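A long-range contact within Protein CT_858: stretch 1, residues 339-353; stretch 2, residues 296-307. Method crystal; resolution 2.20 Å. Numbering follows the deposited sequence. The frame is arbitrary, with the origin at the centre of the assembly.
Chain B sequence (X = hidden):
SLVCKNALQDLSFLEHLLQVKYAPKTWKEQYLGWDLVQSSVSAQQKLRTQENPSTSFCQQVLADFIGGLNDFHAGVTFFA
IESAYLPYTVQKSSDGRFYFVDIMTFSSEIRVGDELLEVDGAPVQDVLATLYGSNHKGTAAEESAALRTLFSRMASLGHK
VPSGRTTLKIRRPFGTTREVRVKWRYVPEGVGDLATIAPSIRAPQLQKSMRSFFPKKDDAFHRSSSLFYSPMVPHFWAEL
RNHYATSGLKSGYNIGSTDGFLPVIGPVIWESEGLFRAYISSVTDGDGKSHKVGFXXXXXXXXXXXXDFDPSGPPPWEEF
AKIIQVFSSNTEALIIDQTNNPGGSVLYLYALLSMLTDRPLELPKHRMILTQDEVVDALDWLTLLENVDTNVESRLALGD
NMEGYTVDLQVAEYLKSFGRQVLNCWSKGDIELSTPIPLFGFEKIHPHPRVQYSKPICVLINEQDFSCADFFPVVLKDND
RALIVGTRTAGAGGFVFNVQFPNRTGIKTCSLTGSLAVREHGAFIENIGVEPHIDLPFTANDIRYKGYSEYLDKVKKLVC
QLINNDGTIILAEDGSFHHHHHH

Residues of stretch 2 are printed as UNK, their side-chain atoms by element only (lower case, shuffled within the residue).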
# COMPACT_ATOMS: atom_id res chain seq x y z
N THR B 339 -10.60 -21.35 -18.54
CA THR B 339 -11.76 -21.30 -17.65
C THR B 339 -11.36 -21.07 -16.19
O THR B 339 -10.22 -21.30 -15.82
CB THR B 339 -12.57 -22.62 -17.71
OG1 THR B 339 -11.71 -23.72 -17.37
CG2 THR B 339 -13.12 -22.84 -19.10
N ASN B 340 -12.31 -20.60 -15.37
CA ASN B 340 -12.04 -20.39 -13.94
C ASN B 340 -10.72 -19.66 -13.71
O ASN B 340 -9.82 -20.17 -13.03
CB ASN B 340 -12.02 -21.74 -13.22
CG ASN B 340 -13.41 -22.35 -13.06
OD1 ASN B 340 -14.39 -21.88 -13.63
ND2 ASN B 340 -13.48 -23.41 -12.28
N ASN B 341 -10.61 -18.47 -14.26
CA ASN B 341 -9.41 -17.66 -14.18
C ASN B 341 -9.85 -16.29 -13.67
O ASN B 341 -10.68 -15.64 -14.30
CB ASN B 341 -8.81 -17.58 -15.58
CG ASN B 341 -7.53 -16.80 -15.63
OD1 ASN B 341 -7.42 -15.73 -15.03
ND2 ASN B 341 -6.55 -17.32 -16.37
N PRO B 342 -9.28 -15.82 -12.55
CA PRO B 342 -9.60 -14.53 -11.92
C PRO B 342 -9.04 -13.26 -12.55
O PRO B 342 -9.35 -12.17 -12.09
CB PRO B 342 -9.05 -14.71 -10.51
CG PRO B 342 -7.76 -15.45 -10.78
CD PRO B 342 -8.21 -16.51 -11.80
N GLY B 343 -8.24 -13.39 -13.60
CA GLY B 343 -7.66 -12.20 -14.21
C GLY B 343 -6.31 -11.92 -13.57
O GLY B 343 -5.65 -12.85 -13.09
N GLY B 344 -5.88 -10.66 -13.54
CA GLY B 344 -4.60 -10.35 -12.93
C GLY B 344 -3.88 -9.14 -13.50
O GLY B 344 -4.44 -8.04 -13.56
N SER B 345 -2.64 -9.36 -13.94
CA SER B 345 -1.80 -8.31 -14.48
C SER B 345 -1.93 -8.14 -15.99
O SER B 345 -1.71 -9.08 -16.76
CB SER B 345 -0.33 -8.58 -14.12
OG SER B 345 0.54 -7.62 -14.70
N VAL B 346 -2.26 -6.92 -16.40
CA VAL B 346 -2.43 -6.58 -17.81
C VAL B 346 -1.13 -6.78 -18.62
O VAL B 346 -1.16 -7.29 -19.75
CB VAL B 346 -2.89 -5.11 -17.97
CG1 VAL B 346 -3.14 -4.80 -19.43
CG2 VAL B 346 -4.18 -4.87 -17.17
N LEU B 347 -0.00 -6.36 -18.07
CA LEU B 347 1.26 -6.49 -18.78
C LEU B 347 1.63 -7.96 -19.00
O LEU B 347 2.16 -8.32 -20.06
CB LEU B 347 2.38 -5.76 -18.03
CG LEU B 347 2.28 -4.22 -17.97
CD1 LEU B 347 3.29 -3.69 -16.95
CD2 LEU B 347 2.53 -3.61 -19.35
N TYR B 348 1.33 -8.80 -18.01
CA TYR B 348 1.61 -10.23 -18.12
C TYR B 348 0.68 -10.85 -19.16
O TYR B 348 1.09 -11.69 -19.97
CB TYR B 348 1.40 -10.90 -16.77
CG TYR B 348 1.53 -12.41 -16.80
CD1 TYR B 348 2.76 -13.02 -17.06
CD2 TYR B 348 0.43 -13.22 -16.53
CE1 TYR B 348 2.90 -14.41 -17.04
CE2 TYR B 348 0.55 -14.61 -16.51
CZ TYR B 348 1.79 -15.20 -16.76
OH TYR B 348 1.92 -16.57 -16.69
N LEU B 349 -0.58 -10.43 -19.14
CA LEU B 349 -1.57 -10.88 -20.10
C LEU B 349 -1.04 -10.54 -21.49
O LEU B 349 -1.10 -11.35 -22.41
CB LEU B 349 -2.91 -10.16 -19.85
CG LEU B 349 -4.10 -10.21 -20.83
CD1 LEU B 349 -3.81 -9.34 -21.99
CD2 LEU B 349 -4.39 -11.63 -21.30
N TYR B 350 -0.50 -9.33 -21.64
CA TYR B 350 0.04 -8.87 -22.92
C TYR B 350 1.25 -9.70 -23.36
O TYR B 350 1.42 -9.95 -24.54
CB TYR B 350 0.44 -7.39 -22.84
CG TYR B 350 -0.73 -6.42 -22.85
CD1 TYR B 350 -2.05 -6.87 -22.85
CD2 TYR B 350 -0.51 -5.04 -22.86
CE1 TYR B 350 -3.13 -5.98 -22.85
CE2 TYR B 350 -1.58 -4.14 -22.86
CZ TYR B 350 -2.88 -4.62 -22.86
OH TYR B 350 -3.93 -3.73 -22.85
N ALA B 351 2.08 -10.12 -22.41
CA ALA B 351 3.24 -10.93 -22.74
C ALA B 351 2.80 -12.28 -23.32
O ALA B 351 3.34 -12.74 -24.31
CB ALA B 351 4.09 -11.14 -21.50
N LEU B 352 1.82 -12.90 -22.68
CA LEU B 352 1.33 -14.19 -23.16
C LEU B 352 0.72 -14.07 -24.55
O LEU B 352 0.97 -14.91 -25.41
CB LEU B 352 0.32 -14.76 -22.17
CG LEU B 352 0.87 -14.95 -20.75
CD1 LEU B 352 -0.08 -15.88 -19.98
CD2 LEU B 352 2.27 -15.57 -20.80
N LEU B 353 -0.06 -13.02 -24.78
CA LEU B 353 -0.66 -12.80 -26.10
C LEU B 353 0.44 -12.61 -27.16
O LEU B 353 0.31 -13.10 -28.28
CB LEU B 353 -1.57 -11.57 -26.07
CG LEU B 353 -2.93 -11.77 -25.36
CD1 LEU B 353 -3.54 -10.43 -25.04
CD2 LEU B 353 -3.86 -12.58 -26.25
N UNK B 296 -2.91 -26.43 -23.24
CA UNK B 296 -2.27 -25.56 -22.26
C UNK B 296 -3.35 -24.88 -21.44
O UNK B 296 -4.33 -24.40 -21.99
c UNK B 296 -1.74 -22.39 -21.70
c UNK B 296 -0.73 -23.39 -22.22
c UNK B 296 0.06 -23.98 -21.08
c UNK B 296 -1.44 -24.50 -23.00
N UNK B 297 -3.20 -24.85 -20.12
CA UNK B 297 -4.18 -24.16 -19.29
C UNK B 297 -3.51 -22.91 -18.71
O UNK B 297 -2.40 -23.00 -18.18
c UNK B 297 -7.79 -23.56 -15.14
n UNK B 297 -6.77 -24.42 -15.00
c UNK B 297 -4.68 -25.06 -18.15
c UNK B 297 -5.60 -24.33 -17.15
n UNK B 297 -8.40 -23.42 -16.31
n UNK B 297 -8.14 -22.79 -14.13
c UNK B 297 -6.24 -25.24 -16.08
N UNK B 298 -4.15 -21.75 -18.86
CA UNK B 298 -3.62 -20.50 -18.29
C UNK B 298 -4.57 -20.34 -17.10
O UNK B 298 -5.74 -20.00 -17.28
c UNK B 298 -3.29 -18.02 -18.59
c UNK B 298 -3.01 -18.41 -21.56
c UNK B 298 -3.75 -19.30 -19.26
c UNK B 298 -2.91 -19.54 -20.52
N UNK B 299 -4.08 -20.58 -15.88
CA UNK B 299 -4.90 -20.49 -14.67
C UNK B 299 -5.20 -19.11 -14.09
O UNK B 299 -6.28 -18.88 -13.52
c UNK B 299 -2.73 -21.06 -14.00
c UNK B 299 -2.69 -20.95 -15.53
c UNK B 299 -4.16 -21.39 -13.69
N UNK B 300 -4.25 -18.19 -14.22
CA UNK B 300 -4.43 -16.84 -13.69
C UNK B 300 -3.47 -15.90 -14.39
O UNK B 300 -2.50 -16.35 -15.01
c UNK B 300 -2.69 -17.33 -11.92
o UNK B 300 -4.17 -15.44 -11.72
c UNK B 300 -4.10 -16.80 -12.18
N UNK B 301 -3.76 -14.60 -14.32
CA UNK B 301 -2.88 -13.62 -14.93
C UNK B 301 -2.08 -12.86 -13.88
O UNK B 301 -1.35 -11.92 -14.19
c UNK B 301 -3.30 -13.75 -18.15
c UNK B 301 -5.08 -14.92 -19.30
c UNK B 301 -4.16 -13.40 -17.10
c UNK B 301 -3.76 -14.51 -19.25
o UNK B 301 -5.54 -15.70 -20.34
c UNK B 301 -5.49 -13.82 -17.18
c UNK B 301 -5.95 -14.58 -18.27
c UNK B 301 -3.65 -12.68 -15.86
N UNK B 302 -2.22 -13.25 -12.62
CA UNK B 302 -1.40 -12.63 -11.59
C UNK B 302 -0.37 -13.74 -11.39
O UNK B 302 -0.51 -14.61 -10.53
o UNK B 302 -2.60 -13.51 -9.66
c UNK B 302 -2.20 -12.33 -10.32
N UNK B 303 0.64 -13.73 -12.25
CA UNK B 303 1.68 -14.75 -12.26
C UNK B 303 2.27 -15.13 -10.91
O UNK B 303 2.62 -16.29 -10.70
c UNK B 303 2.81 -14.35 -13.21
n UNK B 303 3.64 -10.74 -12.98
c UNK B 303 5.55 -13.43 -11.62
c UNK B 303 2.83 -11.78 -13.37
c UNK B 303 4.57 -12.66 -12.26
c UNK B 303 4.72 -11.25 -12.30
c UNK B 303 3.36 -12.98 -12.96
c UNK B 303 6.75 -11.38 -11.08
c UNK B 303 5.81 -10.60 -11.71
c UNK B 303 6.63 -12.78 -11.03
N UNK B 304 2.38 -14.17 -10.00
CA UNK B 304 2.96 -14.43 -8.69
C UNK B 304 2.11 -15.37 -7.82
O UNK B 304 2.63 -16.00 -6.90
n UNK B 304 3.98 -9.72 -8.31
c UNK B 304 3.21 -13.10 -7.97
c UNK B 304 4.53 -10.90 -8.05
c UNK B 304 3.98 -12.09 -8.83
o UNK B 304 5.44 -11.04 -7.23
N UNK B 305 0.82 -15.48 -8.12
CA UNK B 305 -0.06 -16.34 -7.34
C UNK B 305 -0.17 -17.75 -7.92
O UNK B 305 -0.98 -18.54 -7.45
o UNK B 305 -2.40 -13.57 -7.03
o UNK B 305 -0.65 -14.04 -5.79
c UNK B 305 -1.50 -14.36 -6.64
c UNK B 305 -1.48 -15.76 -7.24
N UNK B 306 0.62 -18.06 -8.94
CA UNK B 306 0.56 -19.40 -9.51
C UNK B 306 1.02 -20.45 -8.51
O UNK B 306 2.01 -20.26 -7.79
c UNK B 306 0.87 -18.78 -11.97
c UNK B 306 1.42 -19.51 -10.77
s UNK B 306 1.74 -19.25 -13.46
c UNK B 306 0.94 -20.82 -13.85
N UNK B 307 0.30 -21.57 -8.47
CA UNK B 307 0.61 -22.69 -7.59
C UNK B 307 2.08 -23.08 -7.67
O UNK B 307 2.59 -23.34 -8.75
c UNK B 307 -0.24 -23.90 -7.99
o UNK B 307 -3.49 -24.68 -8.16
o UNK B 307 -2.13 -26.38 -7.81
c UNK B 307 -1.41 -24.22 -7.08
c UNK B 307 -2.42 -25.16 -7.73
O HOH W 1 -0.20 -17.85 -15.73

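Position 296 carries four carbons forked at the second and touches nothing on stretch 1; it is Leu-296. Position 297 has three carbons, a nitrogen, then a carbon bearing two more nitrogens, a guanidinium whose end reaches the carbonyls of Thr-339 and Asn-340, hence Arg-297. Its plane meets the two carbonyls edge-on: Arg-297 NH1 donates to Thr-339 O (2.8 Å), while NH2 donates to Thr-339 O (3.1 Å) and to Asn-340 O (3.3 Å).

At 298, four carbons fork at the first, one arm two carbons long, and lie against Leu-352: Ile-298. Its CG2 lies 4.1 Å from Leu-352 CD1, and its backbone O accepts from Asn-341 ND2 at 2.9 Å. Position 299 has three carbons closing a ring onto the backbone N, which defines Pro-299. Its CA-to-CB bond points away from stretch 1; contact comes through Pro-299 O, 3.4 Å from Asn-341 CA in a CA-H...O approach.

Position 300 has a side chain near Pro-342 and Gly-343. One carbon carrying one oxygen and one carbon is the branching of threonine: Thr-300, whose OG1 is 3.7 Å from Pro-342 CG. A water donates to Thr-300 O (2.8 Å) and is hydrogen-bonded to Tyr-348 OH (2.7 Å).

Position 301 shows one carbon, then a six-carbon ring bearing an oxygen, lying against Leu-349 and Leu-352; this is Tyr-301. Leu-349 CD2 sits over one ring face, 4.0 Å from the centroid and 27° off the normal, and Leu-352 CD1 approaches CE2 of Tyr-301 at 4.0 Å.

One carbon and one oxygen at 302, beside the backbone of Gly-344, give Ser-302; its N donates to Thr-300 OG1 (3.1 Å).

Position 303, with fused five- and six-membered rings holding eight carbons and one nitrogen, packs against Tyr-348 and is Trp-303; its CB lies 3.8 Å from the Tyr-348 ring centroid, 11° off the normal.

Position 304 has three carbons, the third with O and N, and no contact: Gln-304. Two carbons ending in two oxygens make 305 Asp-305; Asp-305 OD2 accepts from Ser-302 OG at 2.6 Å. The unbranched C-C-S-C chain at 306, its sulfur near Tyr-348 OH, is Met-306, with SD 4.2 Å from Tyr-348 OH. Position 307 has three carbons, the third carrying two oxygens, and is out of reach of stretch 1: Glu-307.

The contact works through a single backbone bridge flanked by side-chain packing. Tyr-301 N donates to Gly-343 O and Ser-345 N to Tyr-301 O, both at 2.9 Å. A CB on Gly-344 would fall 2.2 Å from Tyr-301 C, so the close approach needs glycine. Ser-345 sits at the N-cap position, right before the helix that brings Tyr-348, Leu-349 and Leu-352 to Tyr-301.

Stretch 2 296-307: LRIPTYSWQDME
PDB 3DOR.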